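Local coordinates for protein leucine aminopeptidase 2, chloroplastic (Streptomyces sp. BC16019, PDB 5LHJ) that is a manganese-binding M17 metalloaminopeptidase of bottromycin maturation, and presumably removes N-terminal amino acids from peptides, at residues C211-G216 / R239-T244; V256-K261 / L305-H310; V38-R43 / L112-A117; T92-A97 / V131-V136. One frame throughout, in Å; residues are numbered along the deposited sequence.

Contact 1: residues C211-G216 / R239-T244; sequences CAVYEG and RYVELT
Glu215 CB sits over one face of the Arg239 guanidinium, offset toward the rim and 3.5 Å from Arg239 NH1. The Glu215 carboxylate is stacked on the same guanidinium, the two planes 22° apart. Glu215 OE1 is 3.7 Å from Arg239 NH2, but it lies well out of the guanidinium plane. This is a long salt bridge of charges alone, with no N-H aimed at the oxygen. The Arg239 chain is bent at chi2 (-73°), which turns CD toward Glu215 CB. An alanine in place of Arg239 would probably leave the Glu215 carboxylate without this charged partner and Glu215 CB without the guanidinium it lies over.

The Tyr214 ring has Tyr240 O at its edge, in plane, and a water at the same ring's edge. That water is 2.6 Å from Tyr214 OH and donates to Glu242 OE1. Tyr214 and Tyr240 lie side by side, pointing the same way, with CD1 of Tyr214 3.8 Å from CD2 of Tyr240. Tyr240 OH donates to Glu242 OE2, which also meets Arg356. On the face of the sheet opposite Tyr214 and Tyr240, Cys211 SG packs on Val241 CG1 at 3.8 Å, and Val213 lies beside Val241. Helix 193-207 covers this side.

Four backbone bonds join the strands through Ala212 with Glu242 and Tyr214 with Tyr240. The bond from Tyr214 N to Tyr240 O is 2.8 Å. The segments form an antiparallel pair, strand 210-214 beside 239-245, in the mixed sheet of the M17 catalytic domain.

Contact 2: residues V256-K261 / L305-H310; sequences VGLVGK and LRVRGH
Leu258 N donates to Arg308 O at 2.7 Å, with an almost straight N-H...O angle of 173°. It is the shortest of five backbone bonds between these parallel strands of the mixed sheet in the M17 catalytic domain. Strand 256-260 runs beside 306-310, and helix 286-301 lies in the chain between them, as in a beta-alpha-beta crossover. His310 N reaches Leu258 O less directly, at 141°.

Val256, Leu258 and Val307 share one face of the sheet. Leu258 CD1 meets Val307 CG1 at 3.8 Å, and Val256 CG2 meets Leu305 CD1 at 4.1 Å. Helices 286-301 and 486-498 cover this apolar side.

Val259, Arg308 and His310 are on the other face, where Val259 and His310 touch helix 345-358. Arg308 CD lies over one face of the His310 ring, while Arg308 NE bonds to Thr244. His310 ND1 is held by Glu242 and Tyr240 of the adjacent strand. Lys261 binds manganese in this protein; with no metal bound in this chain, its NZ forms a salt bridge with Asp284.

His310 CG is anti to its carbonyl carbon (chi1 -51°), beside the backbone N; Leu258 O lies at the ring edge, near its plane, 3.3 Å from His310 CD2.

Contact 3: residues V38-R43 / L112-A117; sequences VVACGR and LDLALA
Ala40 O accepts the backbone N-H of Asp113 at 2.8 Å. Beside this bond, Ala40 CB packs on Leu112 CD2 at 3.8 Å. Asp113 OD2 lies 3.6 Å from Val39 CG1. Further along, the Leu114 side chain lies against bare backbone. Its CD2 is 3.5 Å from both Gly42 N and Gly42 CA. Gly42 has no side chain, and a CB here would be tight against Leu114 CA and Ala117 CB. A water bridges strand 38-43 and the loop after Leu112: it accepts from Gly42 N at 2.8 Å and donates to Asp113 O.

Strands 38-43 and 109-112 are parallel neighbours in the mixed sheet of the N-terminal domain, which belongs to the macro-domain clan. The pairing stops near Leu112, and the chain turns into a short 3-10 segment, 114-116. Bonds from Leu116 N to Asp113 O and from Ala117 N to Leu114 O hold this turn.

A salt bridge from Asp113 OD1 to Arg111 NE anchors the carboxylate. Behind Leu112 and Leu114 stand helices 90-102 and 124-139. Leu112 touches Ser100, Val131 and Ala135, and Leu114 touches Ala96, Ser100 and Val131.

Contact 4: residues T92-A97 / V131-V136; sequences TFRAAA and VAEGAV
Ala97 CB packs against Val131 O at 3.3 Å, with Ala135 N also close. This is the tight part. Arg94 O is 3.4 Å from Gly134 CA and receives a CA-H...O contact from it. A CB on Gly134 would clash with Arg94 O and Ala97 CB, so glycine permits the 7.0 Å approach of the axes of segments 92-97 and 131-136, whose directions differ by 37°. Val131 fills one flank, its CG2 4.0 Å from Phe93 CD2 and its CG1 the same distance from Ala97 CB.

The other flank is polar and looser. Arg94 and Glu133 lie side by side, pointing the same way. Arg94 NE donates to Glu133 OE1 at 2.9 Å, meeting it on the anti side, 33° out of the carboxylate plane. The Arg94 chain bends at chi3 (-74°), which places NE. A water accepts from Arg94 NH2 and donates weakly to Glu133 OE2.

An alanine in place of Arg94 would probably leave Glu133 OE1 without this salt-bridge mate and the water without Arg94 NH2.

Helices 90-102 and 124-139 of the N-terminal domain pack closely at Ala97 and Gly134. The opposite charges of the buried Arg94 and Glu133 would probably offset each other.

From the N terminus, strand 38-43 comes first. Strands 65-69 and 76-81 and helix 90-102 come before the chain returns in 112-117 to close contact 3. Segment 131-136 then closes contact 4. These two contacts cross, since their segments alternate along the chain. They also touch, tying the sheet of the N-terminal domain to the two helices. Contacts 1 and 2 come later, in series, in the catalytic domain. Contact 1 closes a short, partly helical loop, and contact 2 a longer one. Strand 239-245 pairs with 306-316, joining them in one sheet. The centres of contacts 2 and 4 are about 28 Å apart.

Contact 1: residues C211-G216 / R239-T244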
loop_
_atom_site.group_PDB
_atom_site.type_symbol
_atom_site.label_atom_id
_atom_site.label_comp_id
_atom_site.label_asym_id
_atom_site.label_seq_id
_atom_site.Cartn_x
_atom_site.Cartn_y
_atom_site.Cartn_z
ATOM N N CYS A 211 43.489 1.977 22.178
ATOM C CA CYS A 211 42.047 2.173 22.142
ATOM C C CYS A 211 41.647 3.401 22.956
ATOM O O CYS A 211 42.020 3.530 24.137
ATOM C CB CYS A 211 41.317 0.937 22.656
ATOM S SG CYS A 211 39.511 1.038 22.641
ATOM N N ALA A 212 40.918 4.304 22.307
ATOM C CA ALA A 212 40.350 5.494 22.937
ATOM C C ALA A 212 38.844 5.442 22.743
ATOM O O ALA A 212 38.380 5.291 21.607
ATOM C CB ALA A 212 40.907 6.759 22.300
ATOM N N VAL A 213 38.099 5.560 23.843
ATOM C CA VAL A 213 36.642 5.609 23.819
ATOM C C VAL A 213 36.182 7.001 24.220
ATOM O O VAL A 213 36.577 7.498 25.279
ATOM C CB VAL A 213 36.036 4.588 24.788
ATOM C CG1 VAL A 213 34.508 4.722 24.820
ATOM C CG2 VAL A 213 36.457 3.184 24.392
ATOM N N TYR A 214 35.367 7.623 23.374
ATOM C CA TYR A 214 34.862 8.966 23.615
ATOM C C TYR A 214 33.365 8.892 23.931
ATOM O O TYR A 214 32.604 8.208 23.238
ATOM C CB TYR A 214 35.119 9.865 22.414
ATOM C CG TYR A 214 36.591 10.071 22.117
ATOM C CD1 TYR A 214 37.284 9.178 21.310
ATOM C CD2 TYR A 214 37.295 11.158 22.649
ATOM C CE1 TYR A 214 38.629 9.352 21.025
ATOM C CE2 TYR A 214 38.653 11.341 22.372
ATOM C CZ TYR A 214 39.313 10.431 21.559
ATOM O OH TYR A 214 40.651 10.573 21.261
ATOM N N GLU A 215 32.981 9.582 25.001
ATOM C CA GLU A 215 31.617 9.569 25.515
ATOM C C GLU A 215 31.321 10.913 26.158
ATOM O O GLU A 215 32.242 11.600 26.589
ATOM C CB GLU A 215 31.456 8.444 26.548
ATOM C CG GLU A 215 32.421 8.507 27.733
ATOM C CD GLU A 215 32.356 7.283 28.639
ATOM O OE1 GLU A 215 31.426 7.192 29.473
ATOM O OE2 GLU A 215 33.245 6.407 28.534
ATOM N N GLY A 216 30.043 11.279 26.220
ATOM C CA GLY A 216 29.617 12.488 26.932
ATOM C C GLY A 216 30.336 13.744 26.458
ATOM O O GLY A 216 30.440 13.991 25.253
ATOM N N ARG A 239 28.624 6.609 21.222
ATOM C CA ARG A 239 30.044 6.431 21.548
ATOM C C ARG A 239 30.834 6.611 20.272
ATOM O O ARG A 239 30.325 6.366 19.170
ATOM C CB ARG A 239 30.311 5.024 22.110
ATOM C CG ARG A 239 29.660 4.719 23.455
ATOM C CD ARG A 239 30.373 5.456 24.582
ATOM N NE ARG A 239 29.852 5.182 25.930
ATOM C CZ ARG A 239 28.930 5.896 26.575
ATOM N NH1 ARG A 239 28.331 6.951 26.008
ATOM N NH2 ARG A 239 28.604 5.566 27.823
ATOM N N TYR A 240 32.088 7.019 20.413
ATOM C CA TYR A 240 33.024 6.995 19.299
ATOM C C TYR A 240 34.303 6.337 19.775
ATOM O O TYR A 240 34.841 6.729 20.824
ATOM C CB TYR A 240 33.302 8.408 18.795
ATOM C CG TYR A 240 34.302 8.467 17.689
ATOM C CD1 TYR A 240 34.006 7.950 16.426
ATOM C CD2 TYR A 240 35.555 9.043 17.890
ATOM C CE1 TYR A 240 34.940 7.992 15.397
ATOM C CE2 TYR A 240 36.491 9.102 16.870
ATOM C CZ TYR A 240 36.184 8.583 15.624
ATOM O OH TYR A 240 37.114 8.650 14.612
ATOM N N VAL A 241 34.781 5.355 19.010
ATOM C CA VAL A 241 35.962 4.568 19.396
ATOM C C VAL A 241 37.019 4.633 18.296
ATOM O O VAL A 241 36.716 4.463 17.107
ATOM C CB VAL A 241 35.606 3.092 19.710
ATOM C CG1 VAL A 241 36.833 2.336 20.235
ATOM C CG2 VAL A 241 34.489 3.031 20.738
ATOM N N GLU A 242 38.267 4.868 18.699
ATOM C CA GLU A 242 39.400 4.763 17.783
ATOM C C GLU A 242 40.318 3.652 18.279
ATOM O O GLU A 242 40.648 3.586 19.469
ATOM C CB GLU A 242 40.130 6.105 17.610
ATOM C CG GLU A 242 39.382 7.016 16.643
ATOM C CD GLU A 242 39.990 8.393 16.431
ATOM O OE1 GLU A 242 40.856 8.823 17.226
ATOM O OE2 GLU A 242 39.570 9.067 15.466
ATOM N N LEU A 243 40.696 2.783 17.351
ATOM C CA LEU A 243 41.348 1.507 17.653
ATOM C C LEU A 243 42.532 1.445 16.709
ATOM O O LEU A 243 42.325 1.445 15.498
ATOM C CB LEU A 243 40.336 0.369 17.400
ATOM C CG LEU A 243 40.692 -1.090 17.664
ATOM C CD1 LEU A 243 40.914 -1.301 19.145
ATOM C CD2 LEU A 243 39.600 -2.030 17.177
ATOM N N THR A 244 43.762 1.425 17.227
ATOM C CA THR A 244 44.957 1.517 16.382
ATOM C C THR A 244 45.938 0.332 16.510
ATOM O O THR A 244 46.372 -0.013 17.617
ATOM C CB THR A 244 45.716 2.830 16.656
ATOM O OG1 THR A 244 44.810 3.933 16.548
ATOM C CG2 THR A 244 46.853 3.029 15.675
HETATM O O HOH W 1 41.957 8.942 19.696
#

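Contact 2: residues V256-K261 / L305-H310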
loop_
_atom_site.group_PDB
_atom_site.type_symbol
_atom_site.label_atom_id
_atom_site.label_comp_id
_atom_site.label_asym_id
_atom_site.label_seq_id
_atom_site.Cartn_x
_atom_site.Cartn_y
_atom_site.Cartn_z
ATOM N N VAL A 256 46.895 3.295 7.138
ATOM C CA VAL A 256 45.555 3.109 6.573
ATOM C C VAL A 256 44.502 3.399 7.645
ATOM O O VAL A 256 44.597 2.903 8.774
ATOM C CB VAL A 256 45.383 1.665 6.026
ATOM C CG1 VAL A 256 43.962 1.428 5.496
ATOM C CG2 VAL A 256 46.406 1.387 4.933
ATOM N N GLY A 257 43.504 4.211 7.286
ATOM C CA GLY A 257 42.345 4.483 8.131
ATOM C C GLY A 257 41.159 3.652 7.677
ATOM O O GLY A 257 40.857 3.640 6.492
ATOM N N LEU A 258 40.515 2.946 8.609
ATOM C CA LEU A 258 39.288 2.193 8.343
ATOM C C LEU A 258 38.156 2.831 9.141
ATOM O O LEU A 258 38.298 3.061 10.345
ATOM C CB LEU A 258 39.414 0.722 8.774
ATOM C CG LEU A 258 40.552 -0.101 8.160
ATOM C CD1 LEU A 258 40.549 -1.518 8.711
ATOM C CD2 LEU A 258 40.455 -0.105 6.638
ATOM N N VAL A 259 37.043 3.114 8.473
ATOM C CA VAL A 259 35.889 3.733 9.104
ATOM C C VAL A 259 34.736 2.741 9.018
ATOM O O VAL A 259 34.382 2.327 7.918
ATOM C CB VAL A 259 35.496 5.052 8.402
ATOM C CG1 VAL A 259 34.239 5.644 9.029
ATOM C CG2 VAL A 259 36.648 6.043 8.463
ATOM N N GLY A 260 34.146 2.374 10.159
ATOM C CA GLY A 260 33.061 1.384 10.185
ATOM C C GLY A 260 31.786 1.901 10.822
ATOM O O GLY A 260 31.816 2.347 11.971
ATOM N N LYS A 261 30.669 1.828 10.095
ATOM C CA LYS A 261 29.364 2.278 10.602
ATOM C C LYS A 261 28.839 1.356 11.704
ATOM O O LYS A 261 28.609 0.176 11.458
ATOM C CB LYS A 261 28.331 2.360 9.464
ATOM C CG LYS A 261 26.898 2.715 9.883
ATOM C CD LYS A 261 25.895 2.436 8.756
ATOM C CE LYS A 261 24.483 2.379 9.305
ATOM N NZ LYS A 261 23.476 2.172 8.252
ATOM N N LEU A 305 52.398 -2.499 8.731
ATOM C CA LEU A 305 51.406 -1.525 8.292
ATOM C C LEU A 305 50.702 -0.965 9.511
ATOM O O LEU A 305 50.261 -1.724 10.369
ATOM C CB LEU A 305 50.375 -2.223 7.384
ATOM C CG LEU A 305 49.328 -1.387 6.663
ATOM C CD1 LEU A 305 49.997 -0.543 5.601
ATOM C CD2 LEU A 305 48.271 -2.275 6.019
ATOM N N ARG A 306 50.597 0.357 9.585
ATOM C CA ARG A 306 49.849 1.014 10.642
ATOM C C ARG A 306 48.391 1.118 10.191
ATOM O O ARG A 306 48.128 1.572 9.087
ATOM C CB ARG A 306 50.405 2.403 10.884
ATOM C CG ARG A 306 49.832 3.109 12.092
ATOM C CD ARG A 306 50.574 4.423 12.282
ATOM N NE ARG A 306 50.182 5.113 13.506
ATOM C CZ ARG A 306 50.570 6.350 13.846
ATOM N NH1 ARG A 306 51.376 7.068 13.053
ATOM N NH2 ARG A 306 50.146 6.880 14.998
ATOM N N VAL A 307 47.466 0.694 11.042
ATOM C CA VAL A 307 46.034 0.731 10.709
ATOM C C VAL A 307 45.250 1.332 11.871
ATOM O O VAL A 307 45.367 0.881 13.009
ATOM C CB VAL A 307 45.479 -0.669 10.358
ATOM C CG1 VAL A 307 44.054 -0.553 9.821
ATOM C CG2 VAL A 307 46.367 -1.361 9.334
ATOM N N ARG A 308 44.440 2.344 11.564
ATOM C CA ARG A 308 43.574 2.984 12.539
ATOM C C ARG A 308 42.106 2.731 12.198
ATOM O O ARG A 308 41.677 3.051 11.094
ATOM C CB ARG A 308 43.861 4.478 12.552
ATOM C CG ARG A 308 42.810 5.349 13.225
ATOM C CD ARG A 308 42.784 5.315 14.739
ATOM N NE ARG A 308 44.007 5.901 15.317
ATOM C CZ ARG A 308 44.300 7.199 15.376
ATOM N NH1 ARG A 308 43.478 8.120 14.868
ATOM N NH2 ARG A 308 45.453 7.579 15.939
ATOM N N GLY A 309 41.348 2.224 13.164
ATOM C CA GLY A 309 39.893 2.087 13.068
ATOM C C GLY A 309 39.179 3.272 13.696
ATOM O O GLY A 309 39.610 3.770 14.746
ATOM N N HIS A 310 38.104 3.724 13.053
ATOM C CA HIS A 310 37.307 4.871 13.479
ATOM C C HIS A 310 35.857 4.396 13.490
ATOM O O HIS A 310 35.323 4.029 12.434
ATOM C CB HIS A 310 37.450 6.039 12.491
ATOM C CG HIS A 310 38.865 6.409 12.157
ATOM N ND1 HIS A 310 39.529 7.444 12.779
ATOM C CD2 HIS A 310 39.721 5.922 11.229
ATOM C CE1 HIS A 310 40.739 7.566 12.262
ATOM N NE2 HIS A 310 40.875 6.661 11.311
#

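Contact 3: residues V38-R43 / L112-A117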
loop_
_atom_site.group_PDB
_atom_site.type_symbol
_atom_site.label_atom_id
_atom_site.label_comp_id
_atom_site.label_asym_id
_atom_site.label_seq_id
_atom_site.Cartn_x
_atom_site.Cartn_y
_atom_site.Cartn_z
ATOM N N VAL A 38 36.446 -39.278 12.720
ATOM C CA VAL A 38 36.062 -39.050 11.327
ATOM C C VAL A 38 37.247 -38.480 10.537
ATOM O O VAL A 38 37.971 -37.597 11.024
ATOM C CB VAL A 38 34.861 -38.074 11.224
ATOM C CG1 VAL A 38 34.434 -37.879 9.768
ATOM C CG2 VAL A 38 33.694 -38.573 12.051
ATOM N N VAL A 39 37.441 -39.001 9.327
ATOM C CA VAL A 39 38.421 -38.484 8.374
ATOM C C VAL A 39 37.681 -38.090 7.096
ATOM O O VAL A 39 36.930 -38.904 6.548
ATOM C CB VAL A 39 39.482 -39.542 8.025
ATOM C CG1 VAL A 39 40.420 -39.030 6.932
ATOM C CG2 VAL A 39 40.269 -39.935 9.273
ATOM N N ALA A 40 37.899 -36.863 6.635
ATOM C CA ALA A 40 37.300 -36.358 5.401
ATOM C C ALA A 40 38.324 -36.363 4.275
ATOM O O ALA A 40 39.340 -35.663 4.354
ATOM C CB ALA A 40 36.767 -34.957 5.601
ATOM N N CYS A 41 37.998 -37.112 3.221
ATOM C CA CYS A 41 38.853 -37.332 2.058
ATOM C C CYS A 41 38.299 -36.517 0.891
ATOM O O CYS A 41 37.130 -36.690 0.536
ATOM C CB CYS A 41 38.814 -38.825 1.708
ATOM S SG CYS A 41 39.752 -39.353 0.258
ATOM N N GLY A 42 39.124 -35.651 0.302
ATOM C CA GLY A 42 38.741 -34.862 -0.868
ATOM C C GLY A 42 38.846 -35.676 -2.144
ATOM O O GLY A 42 39.854 -36.335 -2.367
ATOM N N ARG A 43 37.805 -35.634 -2.972
ATOM C CA ARG A 43 37.751 -36.405 -4.208
ATOM C C ARG A 43 37.353 -35.516 -5.377
ATOM O O ARG A 43 36.262 -34.967 -5.378
ATOM C CB ARG A 43 36.726 -37.533 -4.070
ATOM C CG ARG A 43 37.006 -38.529 -2.953
ATOM C CD ARG A 43 38.251 -39.321 -3.279
ATOM N NE ARG A 43 38.517 -40.389 -2.327
ATOM C CZ ARG A 43 39.495 -41.292 -2.473
ATOM N NH1 ARG A 43 40.306 -41.276 -3.543
ATOM N NH2 ARG A 43 39.659 -42.238 -1.551
ATOM N N LEU A 112 40.506 -33.327 8.575
ATOM C CA LEU A 112 40.267 -32.976 7.183
ATOM C C LEU A 112 41.539 -33.219 6.379
ATOM O O LEU A 112 42.561 -32.560 6.620
ATOM C CB LEU A 112 39.877 -31.492 7.069
ATOM C CG LEU A 112 38.699 -31.080 7.955
ATOM C CD1 LEU A 112 38.505 -29.574 7.914
ATOM C CD2 LEU A 112 37.445 -31.812 7.536
ATOM N N ASP A 113 41.477 -34.165 5.443
ATOM C CA ASP A 113 42.570 -34.399 4.495
ATOM C C ASP A 113 42.360 -33.682 3.159
ATOM O O ASP A 113 43.123 -33.902 2.223
ATOM C CB ASP A 113 42.752 -35.908 4.255
ATOM C CG ASP A 113 43.282 -36.652 5.481
ATOM O OD1 ASP A 113 43.547 -36.033 6.533
ATOM O OD2 ASP A 113 43.443 -37.887 5.397
ATOM N N LEU A 114 41.372 -32.788 3.080
ATOM C CA LEU A 114 40.979 -32.172 1.809
ATOM C C LEU A 114 42.107 -31.420 1.105
ATOM O O LEU A 114 42.202 -31.459 -0.121
ATOM C CB LEU A 114 39.801 -31.196 2.015
ATOM C CG LEU A 114 38.518 -31.716 2.663
ATOM C CD1 LEU A 114 37.539 -30.557 2.803
ATOM C CD2 LEU A 114 37.860 -32.852 1.901
ATOM N N ALA A 115 42.950 -30.727 1.870
ATOM C CA ALA A 115 44.027 -29.917 1.277
ATOM C C ALA A 115 45.149 -30.768 0.662
ATOM O O ALA A 115 46.000 -30.228 -0.053
ATOM C CB ALA A 115 44.599 -28.939 2.298
ATOM N N LEU A 116 45.162 -32.071 0.955
ATOM C CA LEU A 116 46.100 -33.015 0.331
ATOM C C LEU A 116 45.709 -33.391 -1.089
ATOM O O LEU A 116 46.560 -33.843 -1.853
ATOM C CB LEU A 116 46.238 -34.285 1.174
ATOM C CG LEU A 116 46.768 -34.072 2.596
ATOM C CD1 LEU A 116 46.757 -35.365 3.398
ATOM C CD2 LEU A 116 48.158 -33.472 2.576
ATOM N N ALA A 117 44.442 -33.213 -1.449
ATOM C CA ALA A 117 44.002 -33.444 -2.827
ATOM C C ALA A 117 44.704 -32.463 -3.776
ATOM O O ALA A 117 44.523 -31.243 -3.686
ATOM C CB ALA A 117 42.489 -33.321 -2.942
HETATM O O HOH W 2 41.886 -35.761 0.473
#

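Contact 4: residues T92-A97 / V131-V136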
loop_
_atom_site.group_PDB
_atom_site.type_symbol
_atom_site.label_atom_id
_atom_site.label_comp_id
_atom_site.label_asym_id
_atom_site.label_seq_id
_atom_site.Cartn_x
_atom_site.Cartn_y
_atom_site.Cartn_z
ATOM N N THR A 92 36.044 -23.644 -3.797
ATOM C CA THR A 92 35.672 -25.054 -3.792
ATOM C C THR A 92 36.139 -25.734 -2.510
ATOM O O THR A 92 35.371 -26.458 -1.871
ATOM C CB THR A 92 36.276 -25.817 -4.983
ATOM O OG1 THR A 92 36.071 -25.071 -6.195
ATOM C CG2 THR A 92 35.637 -27.194 -5.124
ATOM N N PHE A 93 37.398 -25.498 -2.141
ATOM C CA PHE A 93 37.966 -26.081 -0.919
ATOM C C PHE A 93 37.335 -25.538 0.355
ATOM O O PHE A 93 37.102 -26.278 1.309
ATOM C CB PHE A 93 39.493 -25.919 -0.906
ATOM C CG PHE A 93 40.175 -26.864 -1.841
ATOM C CD1 PHE A 93 40.390 -26.513 -3.165
ATOM C CD2 PHE A 93 40.551 -28.131 -1.418
ATOM C CE1 PHE A 93 40.982 -27.404 -4.050
ATOM C CE2 PHE A 93 41.147 -29.029 -2.293
ATOM C CZ PHE A 93 41.363 -28.662 -3.609
ATOM N N ARG A 94 37.047 -24.244 0.361
ATOM C CA ARG A 94 36.415 -23.606 1.503
ATOM C C ARG A 94 35.030 -24.219 1.729
ATOM O O ARG A 94 34.684 -24.637 2.838
ATOM C CB ARG A 94 36.347 -22.081 1.265
ATOM C CG ARG A 94 36.235 -21.258 2.516
ATOM C CD ARG A 94 36.222 -19.768 2.228
ATOM N NE ARG A 94 37.530 -19.222 1.855
ATOM C CZ ARG A 94 37.904 -18.827 0.633
ATOM N NH1 ARG A 94 37.091 -18.892 -0.439
ATOM N NH2 ARG A 94 39.125 -18.342 0.478
ATOM N N ALA A 95 34.253 -24.315 0.650
ATOM C CA ALA A 95 32.917 -24.924 0.699
ATOM C C ALA A 95 32.932 -26.414 1.069
ATOM O O ALA A 95 32.065 -26.871 1.813
ATOM C CB ALA A 95 32.188 -24.717 -0.630
ATOM N N ALA A 96 33.889 -27.176 0.534
ATOM C CA ALA A 96 34.019 -28.601 0.873
ATOM C C ALA A 96 34.349 -28.819 2.344
ATOM O O ALA A 96 33.848 -29.753 2.962
ATOM C CB ALA A 96 35.060 -29.288 -0.005
ATOM N N ALA A 97 35.192 -27.951 2.914
ATOM C CA ALA A 97 35.531 -28.048 4.331
ATOM C C ALA A 97 34.306 -27.757 5.201
ATOM O O ALA A 97 34.068 -28.435 6.200
ATOM C CB ALA A 97 36.660 -27.090 4.678
ATOM N N VAL A 131 40.787 -24.573 3.359
ATOM C CA VAL A 131 40.220 -25.657 4.159
ATOM C C VAL A 131 40.123 -25.247 5.631
ATOM O O VAL A 131 39.100 -25.484 6.275
ATOM C CB VAL A 131 41.014 -26.966 3.985
ATOM C CG1 VAL A 131 40.570 -28.035 4.975
ATOM C CG2 VAL A 131 40.846 -27.492 2.555
ATOM N N ALA A 132 41.178 -24.630 6.162
ATOM C CA ALA A 132 41.153 -24.155 7.551
ATOM C C ALA A 132 40.032 -23.133 7.765
ATOM O O ALA A 132 39.294 -23.209 8.762
ATOM C CB ALA A 132 42.498 -23.552 7.938
ATOM N N GLU A 133 39.902 -22.196 6.826
ATOM C CA GLU A 133 38.833 -21.191 6.899
ATOM C C GLU A 133 37.458 -21.826 6.870
ATOM O O GLU A 133 36.593 -21.503 7.692
ATOM C CB GLU A 133 38.918 -20.187 5.745
ATOM C CG GLU A 133 40.014 -19.166 5.898
ATOM C CD GLU A 133 40.043 -18.129 4.779
ATOM O OE1 GLU A 133 39.038 -17.999 4.022
ATOM O OE2 GLU A 133 41.074 -17.415 4.691
ATOM N N GLY A 134 37.248 -22.723 5.910
ATOM C CA GLY A 134 35.926 -23.341 5.715
ATOM C C GLY A 134 35.493 -24.167 6.913
ATOM O O GLY A 134 34.301 -24.216 7.241
ATOM N N ALA A 135 36.462 -24.813 7.566
ATOM C CA ALA A 135 36.195 -25.621 8.755
ATOM C C ALA A 135 35.663 -24.769 9.902
ATOM O O ALA A 135 34.641 -25.103 10.500
ATOM C CB ALA A 135 37.444 -26.357 9.190
ATOM N N VAL A 136 36.350 -23.664 10.195
ATOM C CA VAL A 136 35.924 -22.759 11.261
ATOM C C VAL A 136 34.597 -22.088 10.905
ATOM O O VAL A 136 33.669 -22.043 11.723
ATOM C CB VAL A 136 36.996 -21.690 11.565
ATOM C CG1 VAL A 136 36.491 -20.660 12.576
ATOM C CG2 VAL A 136 38.264 -22.356 12.063
HETATM O O HOH W 3 41.593 -18.222 1.919
#